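Local coordinates for protein activating signal cointegrator 1 complex subunit 3 (Homo sapiens, PDB 6YXQ) that unwinds DNA 3'-5' at the expense of ATP in alkylation repair and helps rescue stalled ribosomes, its N-terminal region, the part described here, being required for binding ASCC2, at residues A[55-60]-A[143-148]; A[49-54]-A[72-77]. All coordinates share one frame; numbering follows the deposited sequence.

Contact 1 (A[55-60]-A[143-148]); sequences IKFLNE and SHFSQD
F145 meets F57 and L58 as a single aromatic ring from a loop, set against two consecutive residues of a helix, and illustrates how one ring can rest a linker between helices on a third helix. The far end of the F145 ring does all the touching. Its CZ lies 3.5 Å from CD2 of L58, and that methyl approaches the ring at its edge, in the ring plane, between CE1 and CZ. On the other side of CZ, CE2 of F145 comes 3.8 Å from CE1 of F57. The two phenyl rings are inclined by 29° with centroids 5.9 Å apart, slid past each other until little overlap remains, so they meet through a few ring carbons and form no true stack.

Backbone direction and torsion together bring two successive helical residues to one ring. F57 already leaves its helix in the direction of the loop, and with CG anti to the backbone N (chi1 -174°) its ring stands well out from the axis. L58 starts off to one side; turning CG anti to its carbonyl carbon (chi1 -67°) brings one methyl, CD2, round to F145. The contact between the segments is wholly apolar. On another side of the helix, N59 folds back on its own turn, ND2 donating to O of I55 at 3.0 Å.

The loop then enters helix 147-163, where OG of S146 caps N of D149. That helix supplies A152, L153 and M156 beside F57, and L153 also touches F145. L58 rests in addition on L74 of helix 64-85, so helix 51-61 packs against both helices, through F57 on 147-163 and L58 on 64-85, with F145 lying against both residues just before helix 147-163 begins.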
loop_
_atom_site.group_PDB
_atom_site.type_symbol
_atom_site.label_atom_id
_atom_site.label_comp_id
_atom_site.label_asym_id
_atom_site.label_seq_id
_atom_site.Cartn_x
_atom_site.Cartn_y
_atom_site.Cartn_z
ATOM N N ILE A 55 -31.989 4.780 24.033
ATOM C CA ILE A 55 -33.123 4.835 24.958
ATOM C C ILE A 55 -34.350 4.157 24.347
ATOM O O ILE A 55 -35.191 3.621 25.081
ATOM C CB ILE A 55 -33.420 6.274 25.428
ATOM C CG1 ILE A 55 -34.202 7.069 24.390
ATOM C CG2 ILE A 55 -32.129 7.002 25.817
ATOM C CD1 ILE A 55 -34.826 8.317 24.971
ATOM N N LYS A 56 -34.452 4.100 23.012
ATOM C CA LYS A 56 -35.489 3.272 22.404
ATOM C C LYS A 56 -35.317 1.813 22.806
ATOM O O LYS A 56 -36.270 1.166 23.254
ATOM C CB LYS A 56 -35.474 3.407 20.882
ATOM C CG LYS A 56 -36.601 2.622 20.201
ATOM C CD LYS A 56 -36.705 2.911 18.712
ATOM C CE LYS A 56 -35.549 2.293 17.952
ATOM N NZ LYS A 56 -35.857 2.046 16.517
ATOM N N PHE A 57 -34.102 1.282 22.651
ATOM C CA PHE A 57 -33.826 -0.090 23.070
ATOM C C PHE A 57 -34.182 -0.294 24.537
ATOM O O PHE A 57 -34.914 -1.225 24.886
ATOM C CB PHE A 57 -32.356 -0.434 22.824
ATOM C CG PHE A 57 -32.010 -1.875 23.102
ATOM C CD1 PHE A 57 -31.762 -2.312 24.392
ATOM C CD2 PHE A 57 -31.925 -2.792 22.069
ATOM C CE1 PHE A 57 -31.449 -3.636 24.645
ATOM C CE2 PHE A 57 -31.607 -4.114 22.315
ATOM C CZ PHE A 57 -31.370 -4.537 23.605
ATOM N N LEU A 58 -33.666 0.573 25.411
ATOM C CA LEU A 58 -33.892 0.405 26.844
ATOM C C LEU A 58 -35.380 0.380 27.179
ATOM O O LEU A 58 -35.825 -0.449 27.983
ATOM C CB LEU A 58 -33.189 1.520 27.613
ATOM C CG LEU A 58 -31.663 1.516 27.572
ATOM C CD1 LEU A 58 -31.099 2.833 28.086
ATOM C CD2 LEU A 58 -31.145 0.364 28.390
ATOM N N ASN A 59 -36.170 1.274 26.570
ATOM C CA ASN A 59 -37.600 1.322 26.868
ATOM C C ASN A 59 -38.339 0.140 26.259
ATOM O O ASN A 59 -39.360 -0.305 26.798
ATOM C CB ASN A 59 -38.201 2.631 26.354
ATOM C CG ASN A 59 -38.062 3.763 27.345
ATOM O OD1 ASN A 59 -38.791 3.826 28.332
ATOM N ND2 ASN A 59 -37.121 4.665 27.091
ATOM N N GLU A 60 -37.840 -0.372 25.142
ATOM C CA GLU A 60 -38.483 -1.469 24.439
ATOM C C GLU A 60 -38.258 -2.811 25.124
ATOM O O GLU A 60 -39.073 -3.722 24.947
ATOM C CB GLU A 60 -37.959 -1.490 22.998
ATOM C CG GLU A 60 -38.573 -2.498 22.059
ATOM C CD GLU A 60 -37.853 -2.518 20.724
ATOM O OE1 GLU A 60 -37.236 -3.549 20.384
ATOM O OE2 GLU A 60 -37.898 -1.496 20.011
ATOM N N SER A 143 -27.072 -4.101 34.613
ATOM C CA SER A 143 -27.450 -5.052 35.649
ATOM C C SER A 143 -28.933 -5.404 35.612
ATOM O O SER A 143 -29.339 -6.370 36.267
ATOM C CB SER A 143 -27.072 -4.501 37.024
ATOM O OG SER A 143 -27.989 -3.510 37.452
ATOM N N HIS A 144 -29.744 -4.655 34.862
ATOM C CA HIS A 144 -31.149 -4.982 34.665
ATOM C C HIS A 144 -31.399 -5.771 33.383
ATOM O O HIS A 144 -32.514 -6.264 33.182
ATOM C CB HIS A 144 -31.994 -3.702 34.648
ATOM C CG HIS A 144 -31.946 -2.926 35.928
ATOM N ND1 HIS A 144 -32.996 -2.900 36.820
ATOM C CD2 HIS A 144 -30.981 -2.140 36.463
ATOM C CE1 HIS A 144 -32.679 -2.139 37.851
ATOM N NE2 HIS A 144 -31.462 -1.664 37.658
ATOM N N PHE A 145 -30.402 -5.901 32.512
ATOM C CA PHE A 145 -30.596 -6.677 31.295
ATOM C C PHE A 145 -30.666 -8.150 31.649
ATOM O O PHE A 145 -29.928 -8.635 32.512
ATOM C CB PHE A 145 -29.456 -6.446 30.290
ATOM C CG PHE A 145 -29.535 -5.138 29.532
ATOM C CD1 PHE A 145 -30.084 -4.002 30.109
ATOM C CD2 PHE A 145 -29.010 -5.038 28.254
ATOM C CE1 PHE A 145 -30.130 -2.806 29.417
ATOM C CE2 PHE A 145 -29.055 -3.843 27.559
ATOM C CZ PHE A 145 -29.613 -2.728 28.140
ATOM N N SER A 146 -31.583 -8.854 31.004
ATOM C CA SER A 146 -31.404 -10.284 30.873
ATOM C C SER A 146 -30.398 -10.554 29.768
ATOM O O SER A 146 -30.077 -9.681 28.953
ATOM C CB SER A 146 -32.725 -10.976 30.563
ATOM O OG SER A 146 -33.137 -10.687 29.242
ATOM N N GLN A 147 -29.896 -11.787 29.750
ATOM C CA GLN A 147 -28.808 -12.101 28.836
ATOM C C GLN A 147 -29.296 -12.209 27.391
ATOM O O GLN A 147 -28.551 -11.881 26.453
ATOM C CB GLN A 147 -28.078 -13.370 29.301
ATOM C CG GLN A 147 -26.723 -13.325 28.691
ATOM C CD GLN A 147 -26.814 -13.451 27.220
ATOM O OE1 GLN A 147 -27.400 -14.375 26.671
ATOM N NE2 GLN A 147 -26.377 -12.417 26.570
ATOM N N ASP A 148 -30.558 -12.601 27.201
ATOM C CA ASP A 148 -31.197 -12.456 25.898
ATOM C C ASP A 148 -31.242 -10.990 25.470
ATOM O O ASP A 148 -30.950 -10.658 24.312
ATOM C CB ASP A 148 -32.607 -13.055 25.940
ATOM C CG ASP A 148 -32.619 -14.572 25.708
ATOM O OD1 ASP A 148 -31.553 -15.147 25.387
ATOM O OD2 ASP A 148 -33.706 -15.184 25.818
#

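Contact 2 (A[49-54]-A[72-77]); sequences LTWKKI and EDLKDI
W51 reaches helix 64-85 with the six-membered end of its indole and lands on L74, a worked case of a large aromatic bridging backbones that are still 9.9 Å apart at their nearest CA atoms, those of W51 and L74. Its CH2 is 3.5 Å from CD2 of L74, and the two side chains meet at a slant. CB of L74 also lies against the ring, 4.0 Å from CZ2 of W51. I77, one turn along, adds a looser touch, its CG2 4.3 Å from CZ3 of W51. All three side chains are buried, and the contact is one of apolar packing.

The indole owes its reach largely to an extended first torsion, with CG opposite the backbone N (chi1 -174°), which carries the ring from the first turn of the helix toward helix 64-85, whereas L74 and I77 leave their helix already directed toward residues 49-54. That first turn begins after T50, the N-cap residue, whose O receives the helical bond from N of I54.

Further out, D73 of 72-77 forms a salt bridge through OD1 with NE of R140, tying helix 64-85 to helix 128-142. I141 of that helix touches L74, while A137 and T138 lie on I77. Helix 91-105 packs against 49-54, E95 and A98 touching W51, and L49 reaches L153 and M156 of helix 147-163.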
loop_
_atom_site.group_PDB
_atom_site.type_symbol
_atom_site.label_atom_id
_atom_site.label_comp_id
_atom_site.label_asym_id
_atom_site.label_seq_id
_atom_site.Cartn_x
_atom_site.Cartn_y
_atom_site.Cartn_z
ATOM N N LEU A 49 -24.448 2.972 17.843
ATOM C CA LEU A 49 -25.813 3.303 18.219
ATOM C C LEU A 49 -25.857 4.689 18.837
ATOM O O LEU A 49 -25.087 4.992 19.753
ATOM C CB LEU A 49 -26.382 2.269 19.190
ATOM C CG LEU A 49 -26.329 0.815 18.719
ATOM C CD1 LEU A 49 -27.024 -0.051 19.735
ATOM C CD2 LEU A 49 -26.948 0.635 17.329
ATOM N N THR A 50 -26.766 5.518 18.340
ATOM C CA THR A 50 -26.956 6.859 18.853
ATOM C C THR A 50 -27.754 6.829 20.154
ATOM O O THR A 50 -28.324 5.808 20.546
ATOM C CB THR A 50 -27.674 7.722 17.823
ATOM O OG1 THR A 50 -28.101 8.940 18.440
ATOM C CG2 THR A 50 -28.884 6.995 17.307
ATOM N N TRP A 51 -27.800 7.987 20.816
ATOM C CA TRP A 51 -28.459 8.106 22.114
ATOM C C TRP A 51 -29.952 7.791 22.027
ATOM O O TRP A 51 -30.510 7.105 22.900
ATOM C CB TRP A 51 -28.229 9.520 22.651
ATOM C CG TRP A 51 -28.721 9.740 24.030
ATOM C CD1 TRP A 51 -29.756 10.542 24.416
ATOM C CD2 TRP A 51 -28.197 9.157 25.223
ATOM N NE1 TRP A 51 -29.914 10.489 25.779
ATOM C CE2 TRP A 51 -28.965 9.647 26.298
ATOM C CE3 TRP A 51 -27.155 8.264 25.487
ATOM C CZ2 TRP A 51 -28.721 9.276 27.615
ATOM C CZ3 TRP A 51 -26.916 7.894 26.791
ATOM C CH2 TRP A 51 -27.695 8.399 27.841
ATOM N N LYS A 52 -30.622 8.299 20.989
ATOM C CA LYS A 52 -32.045 8.017 20.805
ATOM C C LYS A 52 -32.290 6.527 20.576
ATOM O O LYS A 52 -33.233 5.951 21.130
ATOM C CB LYS A 52 -32.587 8.845 19.639
ATOM C CG LYS A 52 -32.592 10.349 19.894
ATOM C CD LYS A 52 -33.145 11.123 18.700
ATOM C CE LYS A 52 -33.290 12.616 18.999
ATOM N NZ LYS A 52 -34.280 12.899 20.089
ATOM N N LYS A 53 -31.449 5.886 19.758
ATOM C CA LYS A 53 -31.552 4.442 19.576
ATOM C C LYS A 53 -31.357 3.709 20.896
ATOM O O LYS A 53 -32.044 2.716 21.169
ATOM C CB LYS A 53 -30.535 3.967 18.533
ATOM C CG LYS A 53 -31.137 3.731 17.149
ATOM C CD LYS A 53 -30.135 3.125 16.176
ATOM C CE LYS A 53 -29.400 4.197 15.365
ATOM N NZ LYS A 53 -28.397 3.647 14.395
ATOM N N ILE A 54 -30.441 4.198 21.738
ATOM C CA ILE A 54 -30.156 3.530 23.005
ATOM C C ILE A 54 -31.356 3.611 23.938
ATOM O O ILE A 54 -31.731 2.619 24.578
ATOM C CB ILE A 54 -28.891 4.119 23.659
ATOM C CG1 ILE A 54 -27.636 3.652 22.921
ATOM C CG2 ILE A 54 -28.798 3.705 25.108
ATOM C CD1 ILE A 54 -26.376 4.334 23.390
ATOM N N GLU A 72 -32.524 7.847 35.889
ATOM C CA GLU A 72 -31.511 8.527 36.690
ATOM C C GLU A 72 -30.109 8.089 36.285
ATOM O O GLU A 72 -29.180 8.909 36.242
ATOM C CB GLU A 72 -31.754 8.270 38.177
ATOM C CG GLU A 72 -33.009 8.938 38.727
ATOM C CD GLU A 72 -33.227 10.337 38.169
ATOM O OE1 GLU A 72 -34.143 10.514 37.332
ATOM O OE2 GLU A 72 -32.481 11.261 38.564
ATOM N N ASP A 73 -29.936 6.802 35.975
ATOM C CA ASP A 73 -28.628 6.356 35.489
ATOM C C ASP A 73 -28.244 7.069 34.193
ATOM O O ASP A 73 -27.104 7.529 34.034
ATOM C CB ASP A 73 -28.629 4.843 35.294
ATOM C CG ASP A 73 -28.723 4.092 36.606
ATOM O OD1 ASP A 73 -28.112 4.550 37.595
ATOM O OD2 ASP A 73 -29.416 3.052 36.649
ATOM N N LEU A 74 -29.191 7.178 33.260
ATOM C CA LEU A 74 -28.935 7.875 32.004
ATOM C C LEU A 74 -28.643 9.348 32.228
ATOM O O LEU A 74 -27.878 9.949 31.467
ATOM C CB LEU A 74 -30.127 7.734 31.064
ATOM C CG LEU A 74 -30.492 6.335 30.586
ATOM C CD1 LEU A 74 -31.954 6.322 30.157
ATOM C CD2 LEU A 74 -29.570 5.884 29.454
ATOM N N LYS A 75 -29.257 9.956 33.246
ATOM C CA LYS A 75 -28.925 11.342 33.565
ATOM C C LYS A 75 -27.501 11.452 34.097
ATOM O O LYS A 75 -26.796 12.426 33.806
ATOM C CB LYS A 75 -29.931 11.907 34.569
ATOM C CG LYS A 75 -31.295 12.207 33.956
ATOM C CD LYS A 75 -32.308 12.678 34.993
ATOM C CE LYS A 75 -33.434 13.473 34.337
ATOM N NZ LYS A 75 -34.296 12.627 33.457
ATOM N N ASP A 76 -27.062 10.459 34.877
ATOM C CA ASP A 76 -25.664 10.423 35.302
ATOM C C ASP A 76 -24.732 10.374 34.097
ATOM O O ASP A 76 -23.712 11.080 34.051
ATOM C CB ASP A 76 -25.416 9.224 36.218
ATOM C CG ASP A 76 -26.130 9.345 37.557
ATOM O OD1 ASP A 76 -26.297 10.479 38.058
ATOM O OD2 ASP A 76 -26.519 8.294 38.113
ATOM N N ILE A 77 -25.076 9.547 33.106
ATOM C CA ILE A 77 -24.250 9.451 31.899
ATOM C C ILE A 77 -24.265 10.768 31.124
ATOM O O ILE A 77 -23.238 11.203 30.587
ATOM C CB ILE A 77 -24.709 8.278 31.014
ATOM C CG1 ILE A 77 -24.655 6.961 31.783
ATOM C CG2 ILE A 77 -23.844 8.186 29.774
ATOM C CD1 ILE A 77 -25.194 5.782 30.997
#

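In the fold
Contacts 1 and 2 are successive turns of one helix at work: helix 51-61 gives its first turn to contact 2 and its later residues to contact 1. Their centres are 12 Å apart, on the same side of the chain's centre, and they join directly where CD1 of L58 packs 3.7 Å from CD2 of L74. The two branches of L58 are thus divided, one methyl to each neighbour. Contact 2 joins helices close in sequence, whereas contact 1 spans 82 intervening residues, mostly helical, and brings a distant part of the chain back onto the same helix. The partner chain touches neither, so both belong to the interior packing of the region required for the ASCC2 interaction.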